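Local coordinates for yfhH hypothetical protein (Bacillus subtilis, PDB 1SF9) that is of unknown function but is a putative transcriptional regulator, forming a homodimer whose chain joins a helical part to a small antiparallel beta-sheet, at residues 46-51 with 61-66; 67-72 with 118-123. All blocks are in the same frame, centred on the assembly; numbering follows the deposited sequence.

In the fold
The two contacts follow one another along the chain and share helix 57-74. Contact 1 comes first and lies farther out, pairing the earlier half of that helix with the end of helix 34-53; contact 2 takes the next turns of the same helix, near the centre of the chain, and sets them against the end of strand 115-120 and the 3-10 turn after it. Their centres are about 15 Å apart, and they meet where Ala48 CB lies 4.3 Å from Ile67 CD1. Helix 57-74 therefore serves both halves of the fold: contact 1 pairs two of the three helices, and contact 2 ties the antiparallel sheet to helix 57-74 through the end of its outer strand and the turn.

Contact 1: residues 46-51 with 61-66; sequences EKARKA and AVLERK
Ala48 and Leu63 have the CA atoms nearest each other, 5.9 Å apart, where two roughly antiparallel helical segments pass with their axes 9.2 Å apart at an angle of 154°. Leu63 is the side chain that reaches across. Its CG stands beside the backbone N (chi1 -71°), and from there the CD1 branch runs into the backbone of the facing helix, 3.7 Å from Lys47 C and equally near Ala48 N. Leu63 CD2, the other branch, lies 4.1 Å from Lys47 CB, so the aliphatic root of the lysine covers the fork while its extended chain carries NZ away from the interface. That division suits a lysine at the margin of the contact: carbon inward, charge outward. Ala48 directs its methyl toward helix 57-74, and its CB meets Leu63 CB at 4.2 Å; a small residue here leaves room for the leucine to lie against the backbone. One turn on, Ala51 CB touches Leu63 CD1 more loosely, at 4.5 Å. Glu64 bends at chi2 (-63°), which brings OE2 to 3.4 Å from Ala48 CB along the edge of the apolar patch. Leu44 also packs on Leu63, and Leu60 on both alanines, which extends the seam along both helices. The arrangement is that of an antiparallel helical hairpin, in which helices 34-53 and 57-74, joined by a short connection, pack through alanine and leucine.

Contact 2: residues 67-72 with 118-123; sequences ITMAKA and ALPISV
Ser122 holds OG between its backbone N and carbonyl carbon (chi1 48°), which brings the hydroxyl to Thr68 O, while Thr68 sets CG2 anti to its own N and so turns that methyl toward Val123 and Ser122 OG. Ser122 OG donates to Thr68 O at 2.7 Å, approaching the carbonyl at 137° and standing 32° out of its plane. The same oxygen accepts the helical bond from Ala72 N on the opposite face of that plane, so two donors grip it. At Ser122, an alanine would lack the hydroxyl and would probably leave Thr68 O held by Ala72 N alone, with the turn less firmly fixed to the helix. Thr68 OG1 instead bonds Glu64 O one turn back; the Thr68 and Val123 side chains cross at about a right angle, with Thr68 CG2 3.6 Å from Val123 CG1. Ala72 is small enough for the turn to come close: its CB lies 3.6 Å from Ser122 OG, and Ile121 CD1 reaches 3.8 Å from Ala72 O. Met69, folded at chi2 and chi3, brings SD to 3.7 Å from Pro120 CG, and Phe104 touches both residues. A bound platinum ion lies about 3 Å from the Met69 side chain. Strand 115-120 ends in a 3-10 turn, with Val123 N bonded to Pro120 O; following this outer strand, the turn docks against helix 57-74 and joins the antiparallel sheet to the helical part.

Contact 1: residues 46-51 with 61-66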
loop_
_atom_site.group_PDB
_atom_site.type_symbol
_atom_site.label_atom_id
_atom_site.label_comp_id
_atom_site.label_asym_id
_atom_site.label_seq_id
_atom_site.Cartn_x
_atom_site.Cartn_y
_atom_site.Cartn_z
ATOM N N GLU A 46 -1.091 9.130 14.055
ATOM C CA GLU A 46 -0.702 10.141 15.045
ATOM C C GLU A 46 0.787 10.482 14.870
ATOM O O GLU A 46 1.171 11.646 14.968
ATOM C CB GLU A 46 -0.962 9.646 16.469
ATOM C CG GLU A 46 -0.726 10.727 17.514
ATOM C CD GLU A 46 -1.768 11.849 17.478
ATOM O OE1 GLU A 46 -1.500 12.914 18.082
ATOM O OE2 GLU A 46 -2.850 11.674 16.868
ATOM N N LYS A 47 1.627 9.485 14.609
ATOM C CA LYS A 47 3.047 9.767 14.411
ATOM C C LYS A 47 3.243 10.585 13.131
ATOM O O LYS A 47 4.122 11.453 13.074
ATOM C CB LYS A 47 3.866 8.477 14.321
ATOM C CG LYS A 47 3.928 7.724 15.637
ATOM C CD LYS A 47 4.726 6.422 15.527
ATOM C CE LYS A 47 4.716 5.670 16.869
ATOM N NZ LYS A 47 5.413 4.368 16.728
ATOM N N ALA A 48 2.430 10.308 12.118
ATOM C CA ALA A 48 2.549 11.025 10.840
ATOM C C ALA A 48 2.131 12.476 11.020
ATOM O O ALA A 48 2.734 13.394 10.444
ATOM C CB ALA A 48 1.688 10.357 9.758
ATOM N N ARG A 49 1.100 12.694 11.824
ATOM C CA ARG A 49 0.626 14.049 12.063
ATOM C C ARG A 49 1.745 14.851 12.685
ATOM O O ARG A 49 1.973 16.004 12.320
ATOM C CB ARG A 49 -0.577 14.044 13.005
ATOM C CG ARG A 49 -1.001 15.435 13.421
ATOM C CD ARG A 49 -2.414 15.441 13.957
ATOM N NE ARG A 49 -3.377 15.056 12.930
ATOM C CZ ARG A 49 -3.847 13.823 12.768
ATOM N NH1 ARG A 49 -4.716 13.563 11.798
ATOM N NH2 ARG A 49 -3.472 12.853 13.592
ATOM N N LYS A 50 2.452 14.244 13.626
ATOM C CA LYS A 50 3.539 14.944 14.271
ATOM C C LYS A 50 4.669 15.216 13.293
ATOM O O LYS A 50 5.235 16.305 13.291
ATOM C CB LYS A 50 4.019 14.170 15.491
ATOM C CG LYS A 50 3.051 14.351 16.654
ATOM C CD LYS A 50 2.798 13.070 17.430
ATOM C CE LYS A 50 3.844 12.835 18.494
ATOM N NZ LYS A 50 3.446 11.688 19.353
ATOM N N ALA A 51 4.986 14.254 12.430
ATOM C CA ALA A 51 6.040 14.519 11.456
ATOM C C ALA A 51 5.604 15.650 10.515
ATOM O O ALA A 51 6.414 16.509 10.147
ATOM C CB ALA A 51 6.349 13.258 10.646
ATOM N N ALA A 61 6.956 10.374 4.992
ATOM C CA ALA A 61 6.768 9.467 3.866
ATOM C C ALA A 61 6.881 8.001 4.278
ATOM O O ALA A 61 6.118 7.169 3.799
ATOM C CB ALA A 61 7.789 9.794 2.747
ATOM N N VAL A 62 7.821 7.692 5.159
ATOM C CA VAL A 62 7.982 6.309 5.628
ATOM C C VAL A 62 6.703 5.864 6.342
ATOM O O VAL A 62 6.200 4.773 6.102
ATOM C CB VAL A 62 9.162 6.206 6.615
ATOM C CG1 VAL A 62 9.157 4.859 7.325
ATOM C CG2 VAL A 62 10.464 6.382 5.872
ATOM N N LEU A 63 6.173 6.729 7.202
ATOM C CA LEU A 63 4.946 6.417 7.947
ATOM C C LEU A 63 3.768 6.279 7.001
ATOM O O LEU A 63 2.969 5.367 7.147
ATOM C CB LEU A 63 4.649 7.516 8.976
ATOM C CG LEU A 63 5.623 7.510 10.163
ATOM C CD1 LEU A 63 5.563 8.855 10.899
ATOM C CD2 LEU A 63 5.247 6.365 11.116
ATOM N N GLU A 64 3.662 7.159 6.000
ATOM C CA GLU A 64 2.517 7.057 5.093
ATOM C C GLU A 64 2.598 5.800 4.244
ATOM O O GLU A 64 1.578 5.239 3.909
ATOM C CB GLU A 64 2.395 8.285 4.187
ATOM C CG GLU A 64 2.019 9.574 4.961
ATOM C CD GLU A 64 0.662 9.506 5.629
ATOM O OE1 GLU A 64 -0.181 8.691 5.207
ATOM O OE2 GLU A 64 0.432 10.293 6.583
ATOM N N ARG A 65 3.796 5.355 3.887
ATOM C CA ARG A 65 3.852 4.104 3.136
ATOM C C ARG A 65 3.373 2.949 4.020
ATOM O O ARG A 65 2.740 2.021 3.517
ATOM C CB ARG A 65 5.255 3.832 2.603
ATOM C CG ARG A 65 5.546 4.747 1.403
ATOM C CD ARG A 65 6.843 4.423 0.673
ATOM N NE ARG A 65 8.055 4.654 1.454
ATOM C CZ ARG A 65 8.703 5.820 1.517
ATOM N NH1 ARG A 65 9.806 5.926 2.240
ATOM N NH2 ARG A 65 8.238 6.887 0.875
ATOM N N LYS A 66 3.706 2.980 5.312
ATOM C CA LYS A 66 3.234 1.925 6.214
ATOM C C LYS A 66 1.716 1.972 6.356
ATOM O O LYS A 66 1.058 0.932 6.410
ATOM C CB LYS A 66 3.867 2.048 7.596
ATOM C CG LYS A 66 5.337 1.757 7.584
ATOM C CD LYS A 66 5.921 1.736 8.972
ATOM C CE LYS A 66 7.394 1.343 8.920
ATOM N NZ LYS A 66 7.548 -0.101 8.592
#

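Contact 2: residues 67-72 with 118-123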
loop_
_atom_site.group_PDB
_atom_site.type_symbol
_atom_site.label_atom_id
_atom_site.label_comp_id
_atom_site.label_asym_id
_atom_site.label_seq_id
_atom_site.Cartn_x
_atom_site.Cartn_y
_atom_site.Cartn_z
ATOM N N ILE A 67 1.157 3.180 6.426
ATOM C CA ILE A 67 -0.297 3.337 6.547
ATOM C C ILE A 67 -0.994 2.780 5.308
ATOM O O ILE A 67 -1.978 2.045 5.405
ATOM C CB ILE A 67 -0.676 4.831 6.755
ATOM C CG1 ILE A 67 -0.251 5.248 8.162
ATOM C CG2 ILE A 67 -2.166 5.036 6.563
ATOM C CD1 ILE A 67 -0.169 6.766 8.334
ATOM N N THR A 68 -0.467 3.120 4.136
ATOM C CA THR A 68 -1.044 2.623 2.900
ATOM C C THR A 68 -1.065 1.102 2.925
ATOM O O THR A 68 -2.033 0.478 2.489
ATOM C CB THR A 68 -0.225 3.118 1.698
ATOM O OG1 THR A 68 -0.350 4.535 1.606
ATOM C CG2 THR A 68 -0.718 2.467 0.398
ATOM N N MET A 69 -0.011 0.501 3.457
ATOM C CA MET A 69 0.031 -0.958 3.509
ATOM C C MET A 69 -0.938 -1.524 4.516
ATOM O O MET A 69 -1.655 -2.484 4.226
ATOM C CB MET A 69 1.445 -1.440 3.805
ATOM C CG MET A 69 2.346 -1.276 2.638
ATOM S SD MET A 69 1.746 -2.171 1.166
ATOM C CE MET A 69 1.482 -3.779 1.818
ATOM N N ALA A 70 -0.978 -0.933 5.703
ATOM C CA ALA A 70 -1.900 -1.425 6.729
ATOM C C ALA A 70 -3.332 -1.359 6.213
ATOM O O ALA A 70 -4.141 -2.276 6.439
ATOM C CB ALA A 70 -1.759 -0.603 8.026
ATOM N N LYS A 71 -3.661 -0.272 5.529
ATOM C CA LYS A 71 -5.002 -0.113 4.979
ATOM C C LYS A 71 -5.324 -1.211 3.970
ATOM O O LYS A 71 -6.471 -1.621 3.847
ATOM C CB LYS A 71 -5.158 1.254 4.295
ATOM C CG LYS A 71 -5.323 2.401 5.281
ATOM C CD LYS A 71 -5.559 3.742 4.576
ATOM C CE LYS A 71 -5.726 4.844 5.621
ATOM N NZ LYS A 71 -5.908 6.210 5.021
ATOM N N ALA A 72 -4.322 -1.686 3.242
ATOM C CA ALA A 72 -4.607 -2.735 2.263
ATOM C C ALA A 72 -5.021 -4.029 2.978
ATOM O O ALA A 72 -5.774 -4.821 2.430
ATOM C CB ALA A 72 -3.389 -2.960 1.353
ATOM N N ALA A 118 3.132 -3.826 -9.561
ATOM C CA ALA A 118 2.236 -4.106 -8.444
ATOM C C ALA A 118 1.918 -2.914 -7.581
ATOM O O ALA A 118 2.829 -2.172 -7.228
ATOM C CB ALA A 118 2.854 -5.171 -7.575
ATOM N N LEU A 119 0.636 -2.753 -7.239
ATOM C CA LEU A 119 0.187 -1.679 -6.332
ATOM C C LEU A 119 -0.671 -2.260 -5.221
ATOM O O LEU A 119 -1.421 -3.220 -5.431
ATOM C CB LEU A 119 -0.684 -0.645 -7.053
ATOM C CG LEU A 119 -0.008 0.223 -8.111
ATOM C CD1 LEU A 119 -1.077 1.033 -8.859
ATOM C CD2 LEU A 119 0.986 1.146 -7.432
ATOM N N PRO A 120 -0.586 -1.683 -4.005
ATOM C CA PRO A 120 -1.411 -2.206 -2.905
ATOM C C PRO A 120 -2.874 -1.922 -3.245
ATOM O O PRO A 120 -3.179 -0.882 -3.816
ATOM C CB PRO A 120 -0.962 -1.387 -1.705
ATOM C CG PRO A 120 0.438 -0.933 -2.069
ATOM C CD PRO A 120 0.303 -0.606 -3.537
ATOM N N ILE A 121 -3.787 -2.827 -2.904
ATOM C CA ILE A 121 -5.182 -2.583 -3.245
ATOM C C ILE A 121 -5.774 -1.331 -2.604
ATOM O O ILE A 121 -6.760 -0.798 -3.082
ATOM C CB ILE A 121 -6.082 -3.817 -2.976
ATOM C CG1 ILE A 121 -5.934 -4.291 -1.535
ATOM C CG2 ILE A 121 -5.702 -4.938 -3.937
ATOM C CD1 ILE A 121 -6.841 -5.487 -1.195
ATOM N N SER A 122 -5.144 -0.834 -1.544
ATOM C CA SER A 122 -5.625 0.361 -0.875
ATOM C C SER A 122 -5.506 1.646 -1.706
ATOM O O SER A 122 -6.111 2.648 -1.341
ATOM C CB SER A 122 -4.879 0.568 0.447
ATOM O OG SER A 122 -3.496 0.424 0.225
ATOM N N VAL A 123 -4.737 1.629 -2.794
ATOM C CA VAL A 123 -4.609 2.841 -3.605
ATOM C C VAL A 123 -5.504 2.806 -4.837
ATOM O O VAL A 123 -5.497 3.736 -5.625
ATOM C CB VAL A 123 -3.122 3.131 -4.059
ATOM C CG1 VAL A 123 -2.181 3.073 -2.859
ATOM C CG2 VAL A 123 -2.657 2.153 -5.108
#